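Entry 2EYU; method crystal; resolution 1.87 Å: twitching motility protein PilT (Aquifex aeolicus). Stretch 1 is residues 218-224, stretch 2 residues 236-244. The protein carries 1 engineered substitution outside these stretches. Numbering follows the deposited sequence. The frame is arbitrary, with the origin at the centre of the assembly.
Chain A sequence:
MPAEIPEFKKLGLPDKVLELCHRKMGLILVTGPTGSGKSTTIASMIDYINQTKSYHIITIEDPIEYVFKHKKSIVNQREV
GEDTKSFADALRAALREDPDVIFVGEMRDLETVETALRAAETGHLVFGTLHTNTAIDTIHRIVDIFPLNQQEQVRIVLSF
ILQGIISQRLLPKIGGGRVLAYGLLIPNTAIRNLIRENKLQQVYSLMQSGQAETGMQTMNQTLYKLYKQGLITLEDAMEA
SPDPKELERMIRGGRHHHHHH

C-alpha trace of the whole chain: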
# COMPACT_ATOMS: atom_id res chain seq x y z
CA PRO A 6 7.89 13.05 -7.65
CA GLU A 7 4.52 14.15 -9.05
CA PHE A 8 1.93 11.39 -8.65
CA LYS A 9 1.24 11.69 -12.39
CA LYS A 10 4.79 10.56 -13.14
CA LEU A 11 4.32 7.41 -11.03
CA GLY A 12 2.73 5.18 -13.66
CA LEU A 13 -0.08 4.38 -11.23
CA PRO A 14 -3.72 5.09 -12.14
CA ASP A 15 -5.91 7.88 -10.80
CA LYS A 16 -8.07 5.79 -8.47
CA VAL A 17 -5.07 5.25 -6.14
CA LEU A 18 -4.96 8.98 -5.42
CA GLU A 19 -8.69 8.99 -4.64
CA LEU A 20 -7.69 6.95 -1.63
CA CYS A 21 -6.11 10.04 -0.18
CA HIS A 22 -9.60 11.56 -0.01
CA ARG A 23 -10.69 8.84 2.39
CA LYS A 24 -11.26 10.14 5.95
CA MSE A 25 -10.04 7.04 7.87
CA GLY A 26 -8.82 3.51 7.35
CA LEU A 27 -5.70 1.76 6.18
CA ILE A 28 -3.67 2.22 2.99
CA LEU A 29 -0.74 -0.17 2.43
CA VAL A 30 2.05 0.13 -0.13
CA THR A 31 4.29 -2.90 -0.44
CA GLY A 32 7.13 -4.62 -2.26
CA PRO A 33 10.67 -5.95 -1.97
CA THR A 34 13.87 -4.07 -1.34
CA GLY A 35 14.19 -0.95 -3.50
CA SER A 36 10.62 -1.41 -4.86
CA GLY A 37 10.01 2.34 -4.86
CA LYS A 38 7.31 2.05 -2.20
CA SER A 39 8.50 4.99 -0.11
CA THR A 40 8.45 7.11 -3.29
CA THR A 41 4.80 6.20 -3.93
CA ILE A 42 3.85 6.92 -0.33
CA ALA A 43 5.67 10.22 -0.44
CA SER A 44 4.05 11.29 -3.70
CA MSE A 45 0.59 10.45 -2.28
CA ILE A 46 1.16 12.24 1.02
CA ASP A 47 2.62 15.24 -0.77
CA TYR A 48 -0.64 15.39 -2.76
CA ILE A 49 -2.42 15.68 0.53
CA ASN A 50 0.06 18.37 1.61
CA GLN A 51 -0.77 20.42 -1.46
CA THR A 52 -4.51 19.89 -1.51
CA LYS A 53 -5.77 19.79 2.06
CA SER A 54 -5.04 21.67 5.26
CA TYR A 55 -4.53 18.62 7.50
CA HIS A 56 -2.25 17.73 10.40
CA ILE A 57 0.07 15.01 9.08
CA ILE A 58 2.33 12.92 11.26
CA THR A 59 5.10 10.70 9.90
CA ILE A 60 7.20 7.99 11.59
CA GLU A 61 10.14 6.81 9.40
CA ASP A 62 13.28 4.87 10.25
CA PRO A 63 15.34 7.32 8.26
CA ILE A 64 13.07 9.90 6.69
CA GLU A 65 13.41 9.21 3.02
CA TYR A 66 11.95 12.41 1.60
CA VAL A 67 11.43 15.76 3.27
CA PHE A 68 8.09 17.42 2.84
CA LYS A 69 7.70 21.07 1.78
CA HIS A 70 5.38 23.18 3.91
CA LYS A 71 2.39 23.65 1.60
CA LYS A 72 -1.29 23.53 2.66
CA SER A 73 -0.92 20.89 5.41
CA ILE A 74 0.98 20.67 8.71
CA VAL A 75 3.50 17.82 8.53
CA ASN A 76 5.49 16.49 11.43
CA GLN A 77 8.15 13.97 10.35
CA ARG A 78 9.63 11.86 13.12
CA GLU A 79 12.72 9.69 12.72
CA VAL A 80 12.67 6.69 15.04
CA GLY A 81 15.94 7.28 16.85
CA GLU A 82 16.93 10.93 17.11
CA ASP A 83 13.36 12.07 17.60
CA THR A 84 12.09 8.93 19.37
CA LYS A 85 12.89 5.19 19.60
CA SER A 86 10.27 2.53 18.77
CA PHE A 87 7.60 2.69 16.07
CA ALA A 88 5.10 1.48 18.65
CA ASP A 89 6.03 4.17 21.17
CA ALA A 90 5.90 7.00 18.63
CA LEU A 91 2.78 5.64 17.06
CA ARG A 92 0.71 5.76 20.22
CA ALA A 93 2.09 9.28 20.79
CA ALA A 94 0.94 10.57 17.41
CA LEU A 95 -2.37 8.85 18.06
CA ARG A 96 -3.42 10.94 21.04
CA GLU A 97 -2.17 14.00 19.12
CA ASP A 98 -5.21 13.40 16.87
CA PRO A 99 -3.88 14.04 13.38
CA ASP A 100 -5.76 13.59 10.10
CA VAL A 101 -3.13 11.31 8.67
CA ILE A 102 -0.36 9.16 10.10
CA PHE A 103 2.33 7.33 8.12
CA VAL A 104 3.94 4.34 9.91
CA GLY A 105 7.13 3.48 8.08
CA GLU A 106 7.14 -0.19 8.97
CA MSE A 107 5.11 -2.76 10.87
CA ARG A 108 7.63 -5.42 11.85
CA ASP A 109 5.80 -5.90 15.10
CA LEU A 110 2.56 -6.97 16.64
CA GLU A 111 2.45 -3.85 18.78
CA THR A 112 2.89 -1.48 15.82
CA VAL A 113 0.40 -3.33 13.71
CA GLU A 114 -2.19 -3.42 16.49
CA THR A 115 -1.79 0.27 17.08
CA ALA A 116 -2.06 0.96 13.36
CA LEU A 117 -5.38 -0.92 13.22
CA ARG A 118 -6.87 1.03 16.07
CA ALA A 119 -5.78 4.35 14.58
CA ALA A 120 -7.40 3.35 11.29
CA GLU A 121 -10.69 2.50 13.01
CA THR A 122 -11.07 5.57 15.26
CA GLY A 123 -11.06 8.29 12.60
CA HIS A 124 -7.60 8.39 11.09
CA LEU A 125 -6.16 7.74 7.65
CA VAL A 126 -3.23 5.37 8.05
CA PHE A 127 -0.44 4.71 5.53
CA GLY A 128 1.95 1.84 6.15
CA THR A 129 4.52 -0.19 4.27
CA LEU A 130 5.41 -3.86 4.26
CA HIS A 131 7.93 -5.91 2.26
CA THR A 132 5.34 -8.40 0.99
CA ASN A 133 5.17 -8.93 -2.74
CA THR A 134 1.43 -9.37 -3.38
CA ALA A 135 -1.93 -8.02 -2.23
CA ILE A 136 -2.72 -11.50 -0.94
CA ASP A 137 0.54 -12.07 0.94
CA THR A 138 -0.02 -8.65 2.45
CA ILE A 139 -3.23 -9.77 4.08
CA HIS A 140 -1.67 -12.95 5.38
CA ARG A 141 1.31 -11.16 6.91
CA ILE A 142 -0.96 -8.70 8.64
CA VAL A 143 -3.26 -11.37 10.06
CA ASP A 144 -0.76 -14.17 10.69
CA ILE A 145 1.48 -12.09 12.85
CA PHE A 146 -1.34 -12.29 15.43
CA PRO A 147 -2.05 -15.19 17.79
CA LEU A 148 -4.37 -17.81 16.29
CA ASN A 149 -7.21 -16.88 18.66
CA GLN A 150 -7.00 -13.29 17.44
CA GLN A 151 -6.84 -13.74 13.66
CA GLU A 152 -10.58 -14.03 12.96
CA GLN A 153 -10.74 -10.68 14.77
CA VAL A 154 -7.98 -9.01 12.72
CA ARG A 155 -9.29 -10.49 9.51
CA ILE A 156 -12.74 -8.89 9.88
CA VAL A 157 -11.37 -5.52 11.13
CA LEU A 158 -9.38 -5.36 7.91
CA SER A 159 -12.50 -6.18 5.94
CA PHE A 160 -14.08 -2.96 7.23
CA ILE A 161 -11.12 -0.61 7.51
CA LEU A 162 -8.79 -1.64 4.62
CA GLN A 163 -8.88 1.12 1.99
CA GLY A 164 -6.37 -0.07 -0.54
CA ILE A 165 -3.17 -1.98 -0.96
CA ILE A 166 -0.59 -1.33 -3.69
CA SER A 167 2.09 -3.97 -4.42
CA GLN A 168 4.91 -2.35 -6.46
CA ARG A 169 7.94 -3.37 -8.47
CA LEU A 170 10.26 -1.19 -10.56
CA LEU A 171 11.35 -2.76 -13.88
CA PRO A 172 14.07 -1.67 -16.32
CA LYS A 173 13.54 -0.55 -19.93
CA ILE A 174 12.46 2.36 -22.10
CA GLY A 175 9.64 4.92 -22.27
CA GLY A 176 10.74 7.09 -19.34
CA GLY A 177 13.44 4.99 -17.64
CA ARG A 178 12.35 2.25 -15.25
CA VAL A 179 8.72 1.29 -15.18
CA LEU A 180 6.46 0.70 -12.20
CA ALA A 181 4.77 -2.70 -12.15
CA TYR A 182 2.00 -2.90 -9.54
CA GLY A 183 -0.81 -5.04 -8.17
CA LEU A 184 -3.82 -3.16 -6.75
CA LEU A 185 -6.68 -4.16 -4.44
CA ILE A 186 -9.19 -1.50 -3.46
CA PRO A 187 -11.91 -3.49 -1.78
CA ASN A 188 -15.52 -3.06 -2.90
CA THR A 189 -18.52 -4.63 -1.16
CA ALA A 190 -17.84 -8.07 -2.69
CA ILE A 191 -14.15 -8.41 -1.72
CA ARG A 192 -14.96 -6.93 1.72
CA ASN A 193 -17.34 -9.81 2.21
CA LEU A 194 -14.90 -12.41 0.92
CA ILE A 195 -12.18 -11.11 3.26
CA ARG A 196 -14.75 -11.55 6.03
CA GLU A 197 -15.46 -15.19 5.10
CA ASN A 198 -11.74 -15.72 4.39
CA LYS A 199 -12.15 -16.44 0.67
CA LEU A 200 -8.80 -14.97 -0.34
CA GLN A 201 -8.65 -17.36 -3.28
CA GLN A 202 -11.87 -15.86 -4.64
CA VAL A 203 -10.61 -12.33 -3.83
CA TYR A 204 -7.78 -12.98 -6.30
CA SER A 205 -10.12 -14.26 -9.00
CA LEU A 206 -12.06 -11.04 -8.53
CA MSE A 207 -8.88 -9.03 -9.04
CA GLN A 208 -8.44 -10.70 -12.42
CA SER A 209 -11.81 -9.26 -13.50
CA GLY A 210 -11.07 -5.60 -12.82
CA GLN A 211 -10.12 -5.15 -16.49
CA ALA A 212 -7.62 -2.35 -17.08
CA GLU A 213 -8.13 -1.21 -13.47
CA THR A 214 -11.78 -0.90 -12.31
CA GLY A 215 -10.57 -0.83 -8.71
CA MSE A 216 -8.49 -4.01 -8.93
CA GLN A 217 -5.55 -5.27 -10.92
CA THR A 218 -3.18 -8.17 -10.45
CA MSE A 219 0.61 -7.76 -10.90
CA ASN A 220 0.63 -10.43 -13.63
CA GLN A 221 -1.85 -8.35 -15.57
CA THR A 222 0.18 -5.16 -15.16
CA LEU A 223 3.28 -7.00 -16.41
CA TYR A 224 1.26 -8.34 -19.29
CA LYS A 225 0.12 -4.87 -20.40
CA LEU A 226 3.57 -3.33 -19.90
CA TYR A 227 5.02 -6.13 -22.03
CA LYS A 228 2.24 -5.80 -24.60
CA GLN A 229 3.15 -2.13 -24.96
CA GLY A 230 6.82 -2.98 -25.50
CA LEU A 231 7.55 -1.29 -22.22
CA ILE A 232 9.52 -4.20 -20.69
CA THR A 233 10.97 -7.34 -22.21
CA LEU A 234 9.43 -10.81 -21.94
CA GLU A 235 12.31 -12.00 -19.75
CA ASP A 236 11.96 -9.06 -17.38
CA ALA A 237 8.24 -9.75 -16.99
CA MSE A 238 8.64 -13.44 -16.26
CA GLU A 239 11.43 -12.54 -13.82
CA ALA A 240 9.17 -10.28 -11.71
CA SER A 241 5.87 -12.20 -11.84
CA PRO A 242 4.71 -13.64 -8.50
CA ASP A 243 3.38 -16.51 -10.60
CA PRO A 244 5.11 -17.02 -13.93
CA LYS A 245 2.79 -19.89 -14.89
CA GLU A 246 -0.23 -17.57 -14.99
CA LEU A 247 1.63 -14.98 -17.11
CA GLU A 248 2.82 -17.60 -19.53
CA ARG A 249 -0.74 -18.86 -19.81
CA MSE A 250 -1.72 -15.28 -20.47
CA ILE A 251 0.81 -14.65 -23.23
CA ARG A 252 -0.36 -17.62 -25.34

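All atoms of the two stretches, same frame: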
# COMPACT_ATOMS: atom_id res chain seq x y z
N THR A 218 -4.24 -7.31 -10.95
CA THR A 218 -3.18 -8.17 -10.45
C THR A 218 -1.84 -7.69 -11.02
O THR A 218 -1.85 -6.99 -12.02
CB THR A 218 -3.44 -9.63 -10.86
OG1 THR A 218 -4.72 -10.01 -10.32
CG2 THR A 218 -2.43 -10.60 -10.28
N MSE A 219 -0.74 -8.08 -10.41
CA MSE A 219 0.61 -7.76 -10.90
C MSE A 219 0.86 -8.37 -12.27
O MSE A 219 1.35 -7.71 -13.18
CB MSE A 219 1.56 -8.30 -9.83
CG MSE A 219 3.03 -8.31 -10.17
SE MSE A 219 3.74 -6.53 -10.25
CE MSE A 219 3.94 -6.40 -8.34
N ASN A 220 0.50 -9.65 -12.40
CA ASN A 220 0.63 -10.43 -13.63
C ASN A 220 -0.06 -9.73 -14.79
O ASN A 220 0.39 -9.72 -15.94
CB ASN A 220 0.04 -11.82 -13.43
CG ASN A 220 1.05 -12.87 -13.03
OD1 ASN A 220 0.71 -14.01 -12.71
ND2 ASN A 220 2.32 -12.50 -13.06
N GLN A 221 -1.20 -9.09 -14.50
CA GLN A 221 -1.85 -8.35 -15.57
C GLN A 221 -1.05 -7.11 -15.98
O GLN A 221 -0.86 -6.79 -17.16
CB GLN A 221 -3.25 -7.93 -15.15
CG GLN A 221 -4.19 -9.03 -14.67
CD GLN A 221 -5.56 -8.39 -14.44
OE1 GLN A 221 -6.05 -8.27 -13.32
NE2 GLN A 221 -6.15 -7.96 -15.56
N THR A 222 -0.58 -6.39 -14.97
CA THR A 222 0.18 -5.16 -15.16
C THR A 222 1.48 -5.43 -15.92
O THR A 222 1.89 -4.64 -16.77
CB THR A 222 0.51 -4.48 -13.83
OG1 THR A 222 -0.68 -4.10 -13.11
CG2 THR A 222 1.27 -3.19 -14.12
N LEU A 223 2.14 -6.54 -15.63
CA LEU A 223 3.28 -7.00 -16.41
C LEU A 223 2.91 -7.32 -17.85
O LEU A 223 3.56 -7.00 -18.85
CB LEU A 223 3.87 -8.26 -15.76
CG LEU A 223 4.45 -8.04 -14.36
CD1 LEU A 223 4.68 -9.37 -13.65
CD2 LEU A 223 5.73 -7.23 -14.48
N TYR A 224 1.78 -8.02 -17.96
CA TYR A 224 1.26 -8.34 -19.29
C TYR A 224 1.06 -7.07 -20.10
O TYR A 224 1.59 -6.97 -21.22
CB TYR A 224 -0.02 -9.15 -19.15
CG TYR A 224 -0.69 -9.60 -20.43
CD1 TYR A 224 0.05 -10.00 -21.54
CD2 TYR A 224 -2.07 -9.65 -20.52
CE1 TYR A 224 -0.58 -10.41 -22.70
CE2 TYR A 224 -2.71 -10.07 -21.67
CZ TYR A 224 -1.96 -10.45 -22.76
OH TYR A 224 -2.58 -10.86 -23.91
N ASP A 236 12.09 -9.91 -18.57
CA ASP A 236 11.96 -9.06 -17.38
C ASP A 236 10.64 -9.29 -16.66
O ASP A 236 10.56 -9.22 -15.43
CB ASP A 236 12.08 -7.59 -17.81
CG ASP A 236 13.54 -7.23 -18.06
OD1 ASP A 236 14.39 -7.96 -17.52
OD2 ASP A 236 13.80 -6.24 -18.77
N ALA A 237 9.61 -9.57 -17.45
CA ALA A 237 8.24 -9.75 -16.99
C ALA A 237 8.11 -11.05 -16.22
O ALA A 237 7.68 -11.08 -15.07
CB ALA A 237 7.28 -9.72 -18.17
N MSE A 238 8.52 -12.12 -16.88
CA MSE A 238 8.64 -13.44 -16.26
C MSE A 238 9.48 -13.40 -14.98
O MSE A 238 9.16 -14.06 -13.97
CB MSE A 238 9.27 -14.41 -17.26
CG MSE A 238 8.42 -14.69 -18.49
SE MSE A 238 6.72 -15.48 -17.99
CE MSE A 238 7.58 -16.80 -16.89
N GLU A 239 10.56 -12.62 -14.99
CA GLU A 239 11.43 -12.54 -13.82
C GLU A 239 10.76 -11.94 -12.58
O GLU A 239 11.15 -12.26 -11.45
CB GLU A 239 12.66 -11.69 -14.18
CG GLU A 239 13.85 -12.45 -14.71
CD GLU A 239 15.17 -11.72 -14.53
OE1 GLU A 239 16.20 -12.39 -14.35
OE2 GLU A 239 15.20 -10.47 -14.59
N ALA A 240 9.78 -11.08 -12.76
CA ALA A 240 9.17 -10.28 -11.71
C ALA A 240 7.78 -10.77 -11.30
O ALA A 240 7.23 -10.40 -10.26
CB ALA A 240 9.10 -8.84 -12.21
N SER A 241 7.17 -11.61 -12.12
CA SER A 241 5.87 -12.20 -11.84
C SER A 241 5.85 -13.04 -10.57
O SER A 241 6.69 -13.92 -10.36
CB SER A 241 5.45 -13.07 -13.03
OG SER A 241 4.40 -13.95 -12.70
N PRO A 242 4.87 -12.81 -9.70
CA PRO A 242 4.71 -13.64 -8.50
C PRO A 242 4.03 -14.96 -8.84
O PRO A 242 3.68 -15.75 -7.97
CB PRO A 242 3.79 -12.80 -7.62
CG PRO A 242 3.01 -11.95 -8.56
CD PRO A 242 3.85 -11.76 -9.80
N ASP A 243 3.83 -15.21 -10.13
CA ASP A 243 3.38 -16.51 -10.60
C ASP A 243 3.56 -16.59 -12.11
O ASP A 243 2.68 -16.31 -12.90
CB ASP A 243 1.93 -16.84 -10.25
CG ASP A 243 1.81 -18.34 -10.05
OD1 ASP A 243 2.68 -18.90 -9.34
OD2 ASP A 243 0.86 -18.93 -10.60
N PRO A 244 4.76 -16.99 -12.51
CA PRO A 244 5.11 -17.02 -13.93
C PRO A 244 4.15 -17.87 -14.74
O PRO A 244 3.83 -17.58 -15.89
CB PRO A 244 6.51 -17.63 -13.88
CG PRO A 244 6.58 -18.36 -12.58
CD PRO A 244 5.85 -17.46 -11.63

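Stretch 1 is the first part of a helix, running from Met219 through Tyr224 with Thr218 at the N-cap position. Stretch 2 is the last part of another helix, which gives way to a loop through Pro242 and Asp243. The backbones come nearest at two points, Leu223 CA to Ala237 CA at 5.7 Å and Asn220 CA to Ser241 CA at 5.8 Å, so residue numbers fall along one stretch as they rise along the other. Together the two surfaces bury 291 Å².

Leu223 is the principal bump. Its CA-to-CB bond points toward stretch 2, and with chi1 at -64° (m) and chi2 at 165° (t) the branched end lies over the turn from Ala237 to Ser241. Ala237, also directed toward its partner, offers only a methyl group here, and Leu223 CB lies 4.4 Å from Ala237 CB. Leu223 CD2 is likewise 4.4 Å from Ala240 CB; both pairs are apolar. Leu223 CD1 reaches the backbone, 3.6 Å from Ser241 CA and, in plain van der Waals contact, 3.7 Å from Ala237 O. The hollow is lined by the methyl groups of Ala237 and Ala240, by Ser241 CB (3.8 Å from Leu223 CD1) and by main chain.

One turn earlier, the CA-to-CB bond of Met219, a selenomethionine, points toward stretch 2, and Met219 CG lies 3.6 Å from Pro242 CD, an apolar contact against the proline ring.

Asn220 starts out sideways, but its end comes nearer and sits among polar groups of the loop. Its amide is probably turned over in the model, so the bonding of its individual atoms stays open. Within the loop, Asp243 N donates to Ser241 OG at 2.9 Å, although the position of that oxygen is less certain.

Backbone bonds brace each side: Leu223 N to Met219 O at 2.8 Å joins the two apolar bumps across one turn, and Ser241 N to Ala237 O at 3.0 Å spans the floor beneath Leu223.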